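Local atomic coordinates of UDP-N-acetylglucosamine 2-epimerase (Listeria monocytogenes, PDB entry 3OT5), a protein that probably interconverts UDP-N-acetylglucosamine and UDP-N-acetylmannosamine by inverting the configuration at carbon 2 of the sugar. Residues A26-M31 / P54-S59; V30-G35 / P45-L50; S59-T64 / F78-D83. All coordinates share one frame; numbering follows the deposited sequence.

Contact 1: residues A26-M31 / P54-S59; sequences AKIKVM and PETFES
Ile28 O takes a hydrogen bond from Glu58 N at 3.0 Å and a C-H contact from Phe57 CA at 3.3 Å, while the edge of the Phe57 ring lies beside it, near the ring plane. The amide reaches this oxygen from above the carbonyl plane, 39° out of it, whereas the flanking bonds from Ile28 N to Thr56 O and from Val30 N to Glu58 O, both 2.8 Å, run almost in line with their carbonyls. This is the ladder of a parallel pair, with Ile28, Lys29 and Val30 in register with Phe57, Glu58 and Ser59.

On one face the Phe57 ring lies alongside Ile28 and Val30. Its CD1 is 3.7 Å from Ile28 CB and 3.8 Å from Val30 CG2, while CG2 of the adjacent Thr56 sits over the ring centre. A water joins Val30 O to Ser59 OG further along. The other face carries the extended chains of Lys29 and Glu58, which pass each other at a slant; their salt bridge is long, and the main partner of Lys29 NZ is Glu113. Lys27, bent at chi2 (-60°), folds over the turn, placing CE 3.2 Å from Pro54 O.

Helix 380-392 packs on Ile28, Thr56 and Phe57, and Leu50 of helix 37-51 closes on Val30, Phe57 and Ser59. Beyond strand 28-34, backbone bonds from Lys29 and Met31 continue the sheet into strand 117-121.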
ATOM      1  N   ALA A  26     -27.148 -11.899 -17.498  1.00 72.40           N
ATOM      2  CA  ALA A  26     -25.879 -11.238 -17.932  1.00 70.23           C
ATOM      3  C   ALA A  26     -25.142 -10.618 -16.743  1.00 67.09           C
ATOM      4  O   ALA A  26     -25.699  -9.792 -16.011  1.00 68.00           O
ATOM      5  CB  ALA A  26     -26.170 -10.174 -18.980  1.00 71.60           C
ATOM      6  N   LYS A  27     -23.887 -11.017 -16.558  1.00 63.38           N
ATOM      7  CA  LYS A  27     -23.086 -10.501 -15.474  1.00 59.77           C
ATOM      8  C   LYS A  27     -22.244  -9.332 -15.959  1.00 56.63           C
ATOM      9  O   LYS A  27     -22.116  -9.085 -17.164  1.00 56.92           O
ATOM     10  CB  LYS A  27     -22.094 -11.562 -14.973  1.00 59.18           C
ATOM     11  CG  LYS A  27     -22.664 -12.914 -14.601  1.00 63.94           C
ATOM     12  CD  LYS A  27     -23.686 -12.847 -13.492  1.00 65.99           C
ATOM     13  CE  LYS A  27     -24.048 -14.254 -13.037  1.00 67.95           C
ATOM     14  NZ  LYS A  27     -24.480 -15.084 -14.177  1.00 69.88           N
ATOM     15  N   ILE A  28     -21.664  -8.624 -14.998  1.00 51.65           N
ATOM     16  CA  ILE A  28     -20.741  -7.551 -15.283  1.00 49.15           C
ATOM     17  C   ILE A  28     -19.391  -8.257 -15.269  1.00 46.15           C
ATOM     18  O   ILE A  28     -18.952  -8.733 -14.219  1.00 42.95           O
ATOM     19  CB  ILE A  28     -20.766  -6.454 -14.212  1.00 48.47           C
ATOM     20  CG1 ILE A  28     -22.177  -5.865 -14.100  1.00 49.42           C
ATOM     21  CG2 ILE A  28     -19.739  -5.363 -14.547  1.00 45.72           C
ATOM     22  CD1 ILE A  28     -22.311  -4.801 -13.024  1.00 52.08           C
ATOM     23  N   LYS A  29     -18.758  -8.387 -16.433  1.00 44.83           N
ATOM     24  CA  LYS A  29     -17.479  -9.067 -16.497  1.00 43.57           C
ATOM     25  C   LYS A  29     -16.374  -8.073 -16.221  1.00 41.82           C
ATOM     26  O   LYS A  29     -16.150  -7.168 -17.001  1.00 42.01           O
ATOM     27  CB  LYS A  29     -17.276  -9.766 -17.845  1.00 45.03           C
ATOM     28  CG  LYS A  29     -15.969 -10.561 -17.910  1.00 44.14           C
ATOM     29  CD  LYS A  29     -15.914 -11.443 -19.143  1.00 49.31           C
ATOM     30  CE  LYS A  29     -14.728 -12.386 -19.097  1.00 49.01           C
ATOM     31  NZ  LYS A  29     -14.689 -13.293 -20.268  1.00 52.21           N
ATOM     32  N   VAL A  30     -15.712  -8.246 -15.085  1.00 42.31           N
ATOM     33  CA  VAL A  30     -14.627  -7.367 -14.659  1.00 40.71           C
ATOM     34  C   VAL A  30     -13.285  -8.070 -14.787  1.00 41.16           C
ATOM     35  O   VAL A  30     -13.081  -9.152 -14.235  1.00 44.33           O
ATOM     36  CB  VAL A  30     -14.762  -6.962 -13.206  1.00 40.01           C
ATOM     37  CG1 VAL A  30     -13.609  -6.010 -12.817  1.00 37.70           C
ATOM     38  CG2 VAL A  30     -16.114  -6.320 -12.939  1.00 36.60           C
ATOM     39  N   MET A  31     -12.380  -7.442 -15.515  1.00 41.01           N
ATOM     40  CA  MET A  31     -11.051  -7.955 -15.724  1.00 40.22           C
ATOM     41  C   MET A  31     -10.118  -7.126 -14.878  1.00 39.88           C
ATOM     42  O   MET A  31      -9.970  -5.946 -15.116  1.00 38.99           O
ATOM     43  CB  MET A  31     -10.659  -7.842 -17.200  1.00 39.60           C
ATOM     44  CG  MET A  31      -9.266  -8.305 -17.480  1.00 38.09           C
ATOM     45  SD  MET A  31      -8.838  -8.226 -19.214  1.00 40.71           S
ATOM     46  CE  MET A  31      -9.996  -9.415 -19.892  1.00 35.99           C
ATOM     47  N   PRO A  54     -21.052 -13.328  -7.074  1.00 48.69           N
ATOM     48  CA  PRO A  54     -21.041 -13.971  -8.382  1.00 48.94           C
ATOM     49  C   PRO A  54     -22.358 -13.865  -9.144  1.00 49.54           C
ATOM     50  O   PRO A  54     -22.368 -14.130 -10.335  1.00 49.17           O
ATOM     51  CB  PRO A  54     -20.745 -15.430  -8.041  1.00 50.98           C
ATOM     52  CG  PRO A  54     -21.317 -15.601  -6.676  1.00 52.83           C
ATOM     53  CD  PRO A  54     -20.998 -14.318  -5.987  1.00 51.14           C
ATOM     54  N   GLU A  55     -23.462 -13.514  -8.471  1.00 50.19           N
ATOM     55  CA  GLU A  55     -24.732 -13.362  -9.174  1.00 51.46           C
ATOM     56  C   GLU A  55     -24.703 -12.099 -10.040  1.00 49.82           C
ATOM     57  O   GLU A  55     -25.518 -11.954 -10.955  1.00 51.43           O
ATOM     58  CB  GLU A  55     -25.965 -13.324  -8.246  1.00 53.47           C
ATOM     59  CG  GLU A  55     -26.105 -12.159  -7.235  1.00 54.16           C
ATOM     60  CD  GLU A  55     -25.277 -12.328  -5.957  1.00 55.33           C
ATOM     61  OE1 GLU A  55     -24.270 -13.073  -5.968  1.00 52.74           O
ATOM     62  OE2 GLU A  55     -25.652 -11.712  -4.927  1.00 54.29           O
ATOM     63  N   THR A  56     -23.768 -11.202  -9.741  1.00 46.56           N
ATOM     64  CA  THR A  56     -23.634  -9.947 -10.457  1.00 45.83           C
ATOM     65  C   THR A  56     -22.380  -9.872 -11.304  1.00 43.88           C
ATOM     66  O   THR A  56     -22.428  -9.411 -12.427  1.00 42.65           O
ATOM     67  CB  THR A  56     -23.506  -8.765  -9.468  1.00 45.39           C
ATOM     68  OG1 THR A  56     -24.613  -8.747  -8.564  1.00 46.71           O
ATOM     69  CG2 THR A  56     -23.419  -7.443 -10.215  1.00 42.96           C
ATOM     70  N   PHE A  57     -21.259 -10.325 -10.746  1.00 43.26           N
ATOM     71  CA  PHE A  57     -19.978 -10.233 -11.423  1.00 42.57           C
ATOM     72  C   PHE A  57     -19.328 -11.520 -11.880  1.00 43.03           C
ATOM     73  O   PHE A  57     -19.484 -12.573 -11.292  1.00 44.05           O
ATOM     74  CB  PHE A  57     -18.957  -9.569 -10.501  1.00 40.90           C
ATOM     75  CG  PHE A  57     -19.341  -8.190 -10.039  1.00 43.09           C
ATOM     76  CD1 PHE A  57     -19.195  -7.103 -10.878  1.00 39.29           C
ATOM     77  CD2 PHE A  57     -19.780  -7.976  -8.736  1.00 43.40           C
ATOM     78  CE1 PHE A  57     -19.524  -5.837 -10.448  1.00 40.90           C
ATOM     79  CE2 PHE A  57     -20.114  -6.705  -8.300  1.00 43.08           C
ATOM     80  CZ  PHE A  57     -19.979  -5.638  -9.148  1.00 43.96           C
ATOM     81  N   GLU A  58     -18.557 -11.372 -12.939  1.00 43.91           N
ATOM     82  CA  GLU A  58     -17.755 -12.429 -13.503  1.00 46.07           C
ATOM     83  C   GLU A  58     -16.346 -11.833 -13.351  1.00 44.22           C
ATOM     84  O   GLU A  58     -16.074 -10.742 -13.844  1.00 43.15           O
ATOM     85  CB  GLU A  58     -18.142 -12.676 -14.950  1.00 48.02           C
ATOM     86  CG  GLU A  58     -17.372 -13.801 -15.646  1.00 55.23           C
ATOM     87  CD  GLU A  58     -17.968 -14.177 -17.003  1.00 62.27           C
ATOM     88  OE1 GLU A  58     -19.149 -13.823 -17.268  1.00 60.86           O
ATOM     89  OE2 GLU A  58     -17.264 -14.856 -17.792  1.00 66.94           O
ATOM     90  N   SER A  59     -15.480 -12.498 -12.597  1.00 44.41           N
ATOM     91  CA  SER A  59     -14.132 -11.984 -12.372  1.00 43.83           C
ATOM     92  C   SER A  59     -13.066 -12.664 -13.223  1.00 43.35           C
ATOM     93  O   SER A  59     -12.909 -13.860 -13.155  1.00 43.93           O
ATOM     94  CB  SER A  59     -13.763 -12.129 -10.898  1.00 43.37           C
ATOM     95  OG  SER A  59     -12.478 -11.600 -10.648  1.00 43.55           O
TER
HETATM   96  O   HOH W   1     -11.444  -9.410 -11.712  1.00 40.76           O

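Contact 2: residues V30-G35 / P45-L50; sequences VMSIFG and PLVLAL
Strand 30-34 and helix 45-50 run nearly antiparallel, 162° between their directions, with their axes 10.0 Å apart at closest, so side chains alone bridge the gap. Val30, Ser32 and Phe34 supply the strand's half and Leu50 and Val47 the helix's.

Leu50 meets Val30 at about a right angle, and its two methyls divide the work: CD1 lies 3.8 Å from Val30 CG1, and CD2 lies 3.9 Å from Val30 CG2. One turn back, Val47 offers a single methyl, CG2, to two strand residues. It rests 4.0 Å from Ser32 CB and 4.1 Å from Phe34 CE2, where it meets the ring at its edge, near the ring plane. Phe34 has CG tucked between its backbone N and carbonyl carbon (chi1 42°), a turn that sends the ring back toward Val47. The approach is nearest at Ser32, whose CA is 7.3 Å from the CA of Val47, consistent with its small side chain.

All five residues are buried. A helix returning antiparallel over the strand it follows is the first half of a beta-alpha-beta unit, completed here by strand 57-63, as expected of a Rossmann-like domain.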
ATOM      1  N   VAL A  30     -15.712  -8.246 -15.085  1.00 42.31           N
ATOM      2  CA  VAL A  30     -14.627  -7.367 -14.659  1.00 40.71           C
ATOM      3  C   VAL A  30     -13.285  -8.070 -14.787  1.00 41.16           C
ATOM      4  O   VAL A  30     -13.081  -9.152 -14.235  1.00 44.33           O
ATOM      5  CB  VAL A  30     -14.762  -6.962 -13.206  1.00 40.01           C
ATOM      6  CG1 VAL A  30     -13.609  -6.010 -12.817  1.00 37.70           C
ATOM      7  CG2 VAL A  30     -16.114  -6.320 -12.939  1.00 36.60           C
ATOM      8  N   MET A  31     -12.380  -7.442 -15.515  1.00 41.01           N
ATOM      9  CA  MET A  31     -11.051  -7.955 -15.724  1.00 40.22           C
ATOM     10  C   MET A  31     -10.118  -7.126 -14.878  1.00 39.88           C
ATOM     11  O   MET A  31      -9.970  -5.946 -15.116  1.00 38.99           O
ATOM     12  CB  MET A  31     -10.659  -7.842 -17.200  1.00 39.60           C
ATOM     13  CG  MET A  31      -9.266  -8.305 -17.480  1.00 38.09           C
ATOM     14  SD  MET A  31      -8.838  -8.226 -19.214  1.00 40.71           S
ATOM     15  CE  MET A  31      -9.996  -9.415 -19.892  1.00 35.99           C
ATOM     16  N   SER A  32      -9.497  -7.755 -13.887  1.00 41.19           N
ATOM     17  CA  SER A  32      -8.570  -7.074 -12.993  1.00 41.49           C
ATOM     18  C   SER A  32      -7.164  -7.425 -13.397  1.00 42.69           C
ATOM     19  O   SER A  32      -6.797  -8.602 -13.468  1.00 43.07           O
ATOM     20  CB  SER A  32      -8.831  -7.473 -11.547  1.00 40.92           C
ATOM     21  OG  SER A  32     -10.140  -7.068 -11.178  1.00 42.77           O
ATOM     22  N   ILE A  33      -6.378  -6.399 -13.679  1.00 43.76           N
ATOM     23  CA  ILE A  33      -5.023  -6.602 -14.109  1.00 47.00           C
ATOM     24  C   ILE A  33      -4.025  -6.192 -13.050  1.00 48.67           C
ATOM     25  O   ILE A  33      -4.101  -5.087 -12.508  1.00 49.21           O
ATOM     26  CB  ILE A  33      -4.718  -5.750 -15.353  1.00 47.80           C
ATOM     27  CG1 ILE A  33      -5.731  -6.027 -16.459  1.00 48.91           C
ATOM     28  CG2 ILE A  33      -3.303  -6.020 -15.850  1.00 50.95           C
ATOM     29  CD1 ILE A  33      -5.518  -5.191 -17.684  1.00 53.16           C
ATOM     30  N   PHE A  34      -3.112  -7.092 -12.723  1.00 50.57           N
ATOM     31  CA  PHE A  34      -2.030  -6.746 -11.804  1.00 52.79           C
ATOM     32  C   PHE A  34      -0.712  -7.375 -12.250  1.00 52.45           C
ATOM     33  O   PHE A  34      -0.669  -8.507 -12.738  1.00 52.97           O
ATOM     34  CB  PHE A  34      -2.369  -6.930 -10.310  1.00 54.46           C
ATOM     35  CG  PHE A  34      -3.134  -8.175  -9.974  1.00 56.05           C
ATOM     36  CD1 PHE A  34      -2.487  -9.333  -9.624  1.00 60.58           C
ATOM     37  CD2 PHE A  34      -4.520  -8.144  -9.923  1.00 58.99           C
ATOM     38  CE1 PHE A  34      -3.200 -10.453  -9.269  1.00 62.01           C
ATOM     39  CE2 PHE A  34      -5.239  -9.247  -9.573  1.00 60.62           C
ATOM     40  CZ  PHE A  34      -4.579 -10.413  -9.245  1.00 64.58           C
ATOM     41  N   GLY A  35       0.351  -6.594 -12.115  1.00 52.13           N
ATOM     42  CA  GLY A  35       1.671  -7.010 -12.555  1.00 54.28           C
ATOM     43  C   GLY A  35       2.804  -7.012 -11.560  1.00 55.17           C
ATOM     44  O   GLY A  35       3.923  -7.302 -11.945  1.00 59.58           O
ATOM     45  N   PRO A  45      -8.075  -7.917  -2.669  1.00 43.02           N
ATOM     46  CA  PRO A  45      -9.304  -7.662  -1.924  1.00 45.08           C
ATOM     47  C   PRO A  45     -10.478  -7.319  -2.828  1.00 43.90           C
ATOM     48  O   PRO A  45     -11.612  -7.702  -2.559  1.00 44.60           O
ATOM     49  CB  PRO A  45      -8.945  -6.447  -1.052  1.00 46.59           C
ATOM     50  CG  PRO A  45      -7.522  -6.430  -0.980  1.00 47.16           C
ATOM     51  CD  PRO A  45      -7.030  -6.964  -2.294  1.00 44.02           C
ATOM     52  N   LEU A  46     -10.187  -6.579  -3.885  1.00 43.74           N
ATOM     53  CA  LEU A  46     -11.187  -6.176  -4.851  1.00 43.54           C
ATOM     54  C   LEU A  46     -11.662  -7.431  -5.588  1.00 43.59           C
ATOM     55  O   LEU A  46     -12.869  -7.630  -5.803  1.00 44.03           O
ATOM     56  CB  LEU A  46     -10.576  -5.146  -5.798  1.00 43.45           C
ATOM     57  CG  LEU A  46     -11.456  -4.301  -6.713  1.00 45.07           C
ATOM     58  CD1 LEU A  46     -12.546  -3.590  -5.914  1.00 45.19           C
ATOM     59  CD2 LEU A  46     -10.568  -3.290  -7.449  1.00 45.35           C
ATOM     60  N   VAL A  47     -10.725  -8.301  -5.946  1.00 43.61           N
ATOM     61  CA  VAL A  47     -11.087  -9.540  -6.620  1.00 43.59           C
ATOM     62  C   VAL A  47     -11.968 -10.372  -5.675  1.00 45.93           C
ATOM     63  O   VAL A  47     -12.995 -10.911  -6.104  1.00 46.88           O
ATOM     64  CB  VAL A  47      -9.861 -10.337  -7.082  1.00 43.80           C
ATOM     65  CG1 VAL A  47     -10.283 -11.692  -7.639  1.00 42.74           C
ATOM     66  CG2 VAL A  47      -9.085  -9.536  -8.118  1.00 41.23           C
ATOM     67  N   LEU A  48     -11.577 -10.469  -4.403  1.00 46.33           N
ATOM     68  CA  LEU A  48     -12.389 -11.190  -3.417  1.00 48.31           C
ATOM     69  C   LEU A  48     -13.803 -10.638  -3.376  1.00 47.10           C
ATOM     70  O   LEU A  48     -14.760 -11.406  -3.411  1.00 48.81           O
ATOM     71  CB  LEU A  48     -11.811 -11.117  -2.001  1.00 49.51           C
ATOM     72  CG  LEU A  48     -10.566 -11.917  -1.656  1.00 52.74           C
ATOM     73  CD1 LEU A  48     -10.275 -11.784  -0.154  1.00 51.89           C
ATOM     74  CD2 LEU A  48     -10.767 -13.370  -2.037  1.00 53.10           C
ATOM     75  N   ALA A  49     -13.926  -9.314  -3.271  1.00 45.81           N
ATOM     76  CA  ALA A  49     -15.235  -8.650  -3.234  1.00 46.12           C
ATOM     77  C   ALA A  49     -16.099  -9.037  -4.448  1.00 46.58           C
ATOM     78  O   ALA A  49     -17.305  -9.281  -4.314  1.00 48.14           O
ATOM     79  CB  ALA A  49     -15.066  -7.154  -3.168  1.00 45.40           C
ATOM     80  N   LEU A  50     -15.485  -9.071  -5.625  1.00 45.56           N
ATOM     81  CA  LEU A  50     -16.181  -9.467  -6.849  1.00 45.57           C
ATOM     82  C   LEU A  50     -16.630 -10.913  -6.744  1.00 46.66           C
ATOM     83  O   LEU A  50     -17.732 -11.263  -7.166  1.00 47.38           O
ATOM     84  CB  LEU A  50     -15.275  -9.317  -8.067  1.00 43.59           C
ATOM     85  CG  LEU A  50     -14.961  -7.898  -8.528  1.00 44.58           C
ATOM     86  CD1 LEU A  50     -13.742  -7.868  -9.464  1.00 42.35           C
ATOM     87  CD2 LEU A  50     -16.199  -7.302  -9.192  1.00 48.10           C
TER

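Contact 3: residues S59-T64 / F78-D83; sequences STVVIT and FDIKPD
The loop leading into edge strand 84-85 is tied to the preceding strand by polar bonds from Asp83, which meets the backbone of Val61 at two points, and by apolar contacts from Ile80 and Pro82. The loop starts with a Schellman motif that ends helix 72-77, with Asp79 at positive phi, and it meets strand 59-63 at a steep angle, the two chains running 81° apart where they meet. Val61 N donates a nearly straight hydrogen bond to Asp83 OD2 at 3.0 Å. The amide approaches 54° out of the carboxylate plane. In return Asp83 N gives a hydrogen bond to Val61 O at 2.7 Å, lying in the carbonyl plane on a lone pair, although the bond is clearly bent at the hydrogen. The aspartate can serve both because its CG lies beside its own backbone N (chi1 -59°), bringing carboxylate and amide to the same strand residue. Its CB also touches Thr60 CG2 at 3.8 Å, the two side chains crossing at about a right angle.

Apolar groups fill in alongside this polar pair. The Pro82 ring presents CB to the end of Ile63, where CD1 comes within 3.4 Å of Pro82 CB, tighter than ordinary van der Waals contact. Val61 splits its methyls, CG1 facing Pro82 and CG2 lying 4.1 Å from Ile80 CG2.

Strand 57-63 is held on its other flank by strand 28-34, through backbone bonds from Thr60 and Val62. Leu75 of helix 72-77 packs on Ile63, Ile80 and Pro82, Ala44 of helix 37-51 touches Ile80, and a backbone bond between Val61 and Ile84 pairs strand 57-63 with edge strand 84-85, into which the loop runs.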
ATOM      1  N   SER A  59     -15.480 -12.498 -12.597  1.00 44.41           N
ATOM      2  CA  SER A  59     -14.132 -11.984 -12.372  1.00 43.83           C
ATOM      3  C   SER A  59     -13.066 -12.664 -13.223  1.00 43.35           C
ATOM      4  O   SER A  59     -12.909 -13.860 -13.155  1.00 43.93           O
ATOM      5  CB  SER A  59     -13.763 -12.129 -10.898  1.00 43.37           C
ATOM      6  OG  SER A  59     -12.478 -11.600 -10.648  1.00 43.55           O
ATOM      7  N   THR A  60     -12.347 -11.886 -14.033  1.00 43.07           N
ATOM      8  CA  THR A  60     -11.261 -12.429 -14.845  1.00 43.11           C
ATOM      9  C   THR A  60      -9.985 -11.770 -14.346  1.00 41.47           C
ATOM     10  O   THR A  60      -9.833 -10.555 -14.420  1.00 42.65           O
ATOM     11  CB  THR A  60     -11.419 -12.160 -16.352  1.00 43.68           C
ATOM     12  OG1 THR A  60     -12.651 -12.722 -16.825  1.00 49.03           O
ATOM     13  CG2 THR A  60     -10.260 -12.790 -17.137  1.00 43.19           C
ATOM     14  N   VAL A  61      -9.075 -12.569 -13.818  1.00 40.96           N
ATOM     15  CA  VAL A  61      -7.816 -12.051 -13.314  1.00 39.54           C
ATOM     16  C   VAL A  61      -6.720 -12.334 -14.312  1.00 41.31           C
ATOM     17  O   VAL A  61      -6.501 -13.490 -14.705  1.00 41.86           O
ATOM     18  CB  VAL A  61      -7.460 -12.667 -11.978  1.00 40.03           C
ATOM     19  CG1 VAL A  61      -6.030 -12.305 -11.595  1.00 39.76           C
ATOM     20  CG2 VAL A  61      -8.482 -12.224 -10.904  1.00 38.45           C
ATOM     21  N   VAL A  62      -6.038 -11.262 -14.705  1.00 40.32           N
ATOM     22  CA  VAL A  62      -4.964 -11.305 -15.670  1.00 42.22           C
ATOM     23  C   VAL A  62      -3.662 -10.847 -15.016  1.00 43.85           C
ATOM     24  O   VAL A  62      -3.579  -9.735 -14.479  1.00 41.36           O
ATOM     25  CB  VAL A  62      -5.267 -10.357 -16.859  1.00 41.07           C
ATOM     26  CG1 VAL A  62      -4.161 -10.453 -17.906  1.00 46.11           C
ATOM     27  CG2 VAL A  62      -6.637 -10.674 -17.468  1.00 37.82           C
ATOM     28  N   ILE A  63      -2.655 -11.707 -15.058  1.00 47.43           N
ATOM     29  CA  ILE A  63      -1.354 -11.388 -14.500  1.00 49.94           C
ATOM     30  C   ILE A  63      -0.393 -10.969 -15.605  1.00 51.76           C
ATOM     31  O   ILE A  63      -0.355 -11.574 -16.685  1.00 53.51           O
ATOM     32  CB  ILE A  63      -0.744 -12.589 -13.763  1.00 51.97           C
ATOM     33  CG1 ILE A  63      -1.693 -13.095 -12.677  1.00 53.25           C
ATOM     34  CG2 ILE A  63       0.588 -12.210 -13.146  1.00 53.09           C
ATOM     35  CD1 ILE A  63      -1.111 -14.271 -11.896  1.00 60.42           C
ATOM     36  N   THR A  64       0.379  -9.928 -15.316  1.00 53.66           N
ATOM     37  CA  THR A  64       1.380  -9.378 -16.225  1.00 56.77           C
ATOM     38  C   THR A  64       2.596  -8.992 -15.391  1.00 58.96           C
ATOM     39  O   THR A  64       2.932  -7.810 -15.288  1.00 59.76           O
ATOM     40  CB  THR A  64       0.868  -8.114 -16.962  1.00 55.86           C
ATOM     41  OG1 THR A  64       0.414  -7.154 -16.000  1.00 54.25           O
ATOM     42  CG2 THR A  64      -0.272  -8.448 -17.906  1.00 55.15           C
ATOM     43  N   PHE A  78      -5.133 -15.165  -0.785  1.00 61.08           N
ATOM     44  CA  PHE A  78      -6.477 -14.697  -1.128  1.00 59.08           C
ATOM     45  C   PHE A  78      -7.281 -15.762  -1.887  1.00 61.91           C
ATOM     46  O   PHE A  78      -8.437 -15.532  -2.246  1.00 62.07           O
ATOM     47  CB  PHE A  78      -6.388 -13.403  -1.954  1.00 56.43           C
ATOM     48  CG  PHE A  78      -5.927 -12.206  -1.165  1.00 52.04           C
ATOM     49  CD1 PHE A  78      -6.844 -11.270  -0.704  1.00 49.40           C
ATOM     50  CD2 PHE A  78      -4.583 -12.019  -0.869  1.00 51.07           C
ATOM     51  CE1 PHE A  78      -6.430 -10.167   0.029  1.00 46.26           C
ATOM     52  CE2 PHE A  78      -4.162 -10.916  -0.137  1.00 48.68           C
ATOM     53  CZ  PHE A  78      -5.087  -9.991   0.315  1.00 46.30           C
ATOM     54  N   ASP A  79      -6.671 -16.927  -2.112  1.00 64.68           N
ATOM     55  CA  ASP A  79      -7.310 -18.024  -2.837  1.00 68.20           C
ATOM     56  C   ASP A  79      -7.862 -17.490  -4.159  1.00 66.34           C
ATOM     57  O   ASP A  79      -9.064 -17.524  -4.415  1.00 68.34           O
ATOM     58  CB  ASP A  79      -8.413 -18.663  -1.991  1.00 72.00           C
ATOM     59  CG  ASP A  79      -8.937 -19.949  -2.591  1.00 76.88           C
ATOM     60  OD1 ASP A  79      -8.507 -20.308  -3.706  1.00 81.41           O
ATOM     61  OD2 ASP A  79      -9.772 -20.610  -1.937  1.00 83.73           O
ATOM     62  N   ILE A  80      -6.956 -16.976  -4.977  1.00 64.69           N
ATOM     63  CA  ILE A  80      -7.283 -16.395  -6.266  1.00 62.92           C
ATOM     64  C   ILE A  80      -6.603 -17.154  -7.377  1.00 63.74           C
ATOM     65  O   ILE A  80      -5.381 -17.157  -7.484  1.00 63.27           O
ATOM     66  CB  ILE A  80      -6.818 -14.926  -6.351  1.00 59.71           C
ATOM     67  CG1 ILE A  80      -7.670 -14.044  -5.443  1.00 59.92           C
ATOM     68  CG2 ILE A  80      -6.926 -14.411  -7.773  1.00 59.44           C
ATOM     69  CD1 ILE A  80      -7.280 -12.573  -5.470  1.00 58.18           C
ATOM     70  N   LYS A  81      -7.402 -17.807  -8.203  1.00 65.66           N
ATOM     71  CA  LYS A  81      -6.879 -18.544  -9.321  1.00 67.07           C
ATOM     72  C   LYS A  81      -6.805 -17.522 -10.442  1.00 63.13           C
ATOM     73  O   LYS A  81      -7.832 -16.974 -10.822  1.00 63.23           O
ATOM     74  CB  LYS A  81      -7.842 -19.663  -9.717  1.00 71.67           C
ATOM     75  CG  LYS A  81      -8.299 -20.579  -8.577  1.00 77.79           C
ATOM     76  CD  LYS A  81      -7.169 -21.373  -7.948  1.00 81.92           C
ATOM     77  CE  LYS A  81      -7.724 -22.321  -6.882  1.00 88.55           C
ATOM     78  NZ  LYS A  81      -6.681 -23.177  -6.245  1.00 92.14           N
ATOM     79  N   PRO A  82      -5.595 -17.221 -10.952  1.00 61.39           N
ATOM     80  CA  PRO A  82      -5.515 -16.255 -12.047  1.00 58.06           C
ATOM     81  C   PRO A  82      -6.040 -16.885 -13.339  1.00 58.60           C
ATOM     82  O   PRO A  82      -5.755 -18.048 -13.604  1.00 61.63           O
ATOM     83  CB  PRO A  82      -4.022 -15.965 -12.145  1.00 57.70           C
ATOM     84  CG  PRO A  82      -3.366 -17.196 -11.659  1.00 61.61           C
ATOM     85  CD  PRO A  82      -4.272 -17.774 -10.608  1.00 62.78           C
ATOM     86  N   ASP A  83      -6.800 -16.134 -14.131  1.00 56.46           N
ATOM     87  CA  ASP A  83      -7.369 -16.682 -15.370  1.00 57.54           C
ATOM     88  C   ASP A  83      -6.395 -16.663 -16.552  1.00 56.36           C
ATOM     89  O   ASP A  83      -6.343 -17.606 -17.342  1.00 55.55           O
ATOM     90  CB  ASP A  83      -8.665 -15.954 -15.752  1.00 57.53           C
ATOM     91  CG  ASP A  83      -9.727 -16.043 -14.670  1.00 59.30           C
ATOM     92  OD1 ASP A  83     -10.783 -16.664 -14.924  1.00 64.34           O
ATOM     93  OD2 ASP A  83      -9.487 -15.549 -13.545  1.00 59.61           O
TER

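How the contacts relate
The three contacts tie neighbouring pieces of one parallel sheet together. Contacts 1 and 2 share Val30 and Met31, their centres about 11 Å apart, and are wedged together where Leu50 CD2 of the helix comes 3.4 Å from Phe57 CG. Contacts 1 and 3 share Ser59, with centres about 14 Å apart; the strand pairing of the first probably continues between Val30 O and Thr60 N, 2.8 Å apart. Contacts 2 and 3 lie closest, about 7 Å between centres, with Phe34 CZ 3.3 Å from Val61 CG1. Strand 28-34 thus pairs with 57-63, helix 37-51 packs over them, and the loop 78-83 leads to edge strand 84-85, which extends the sheet on the far side of 57-63.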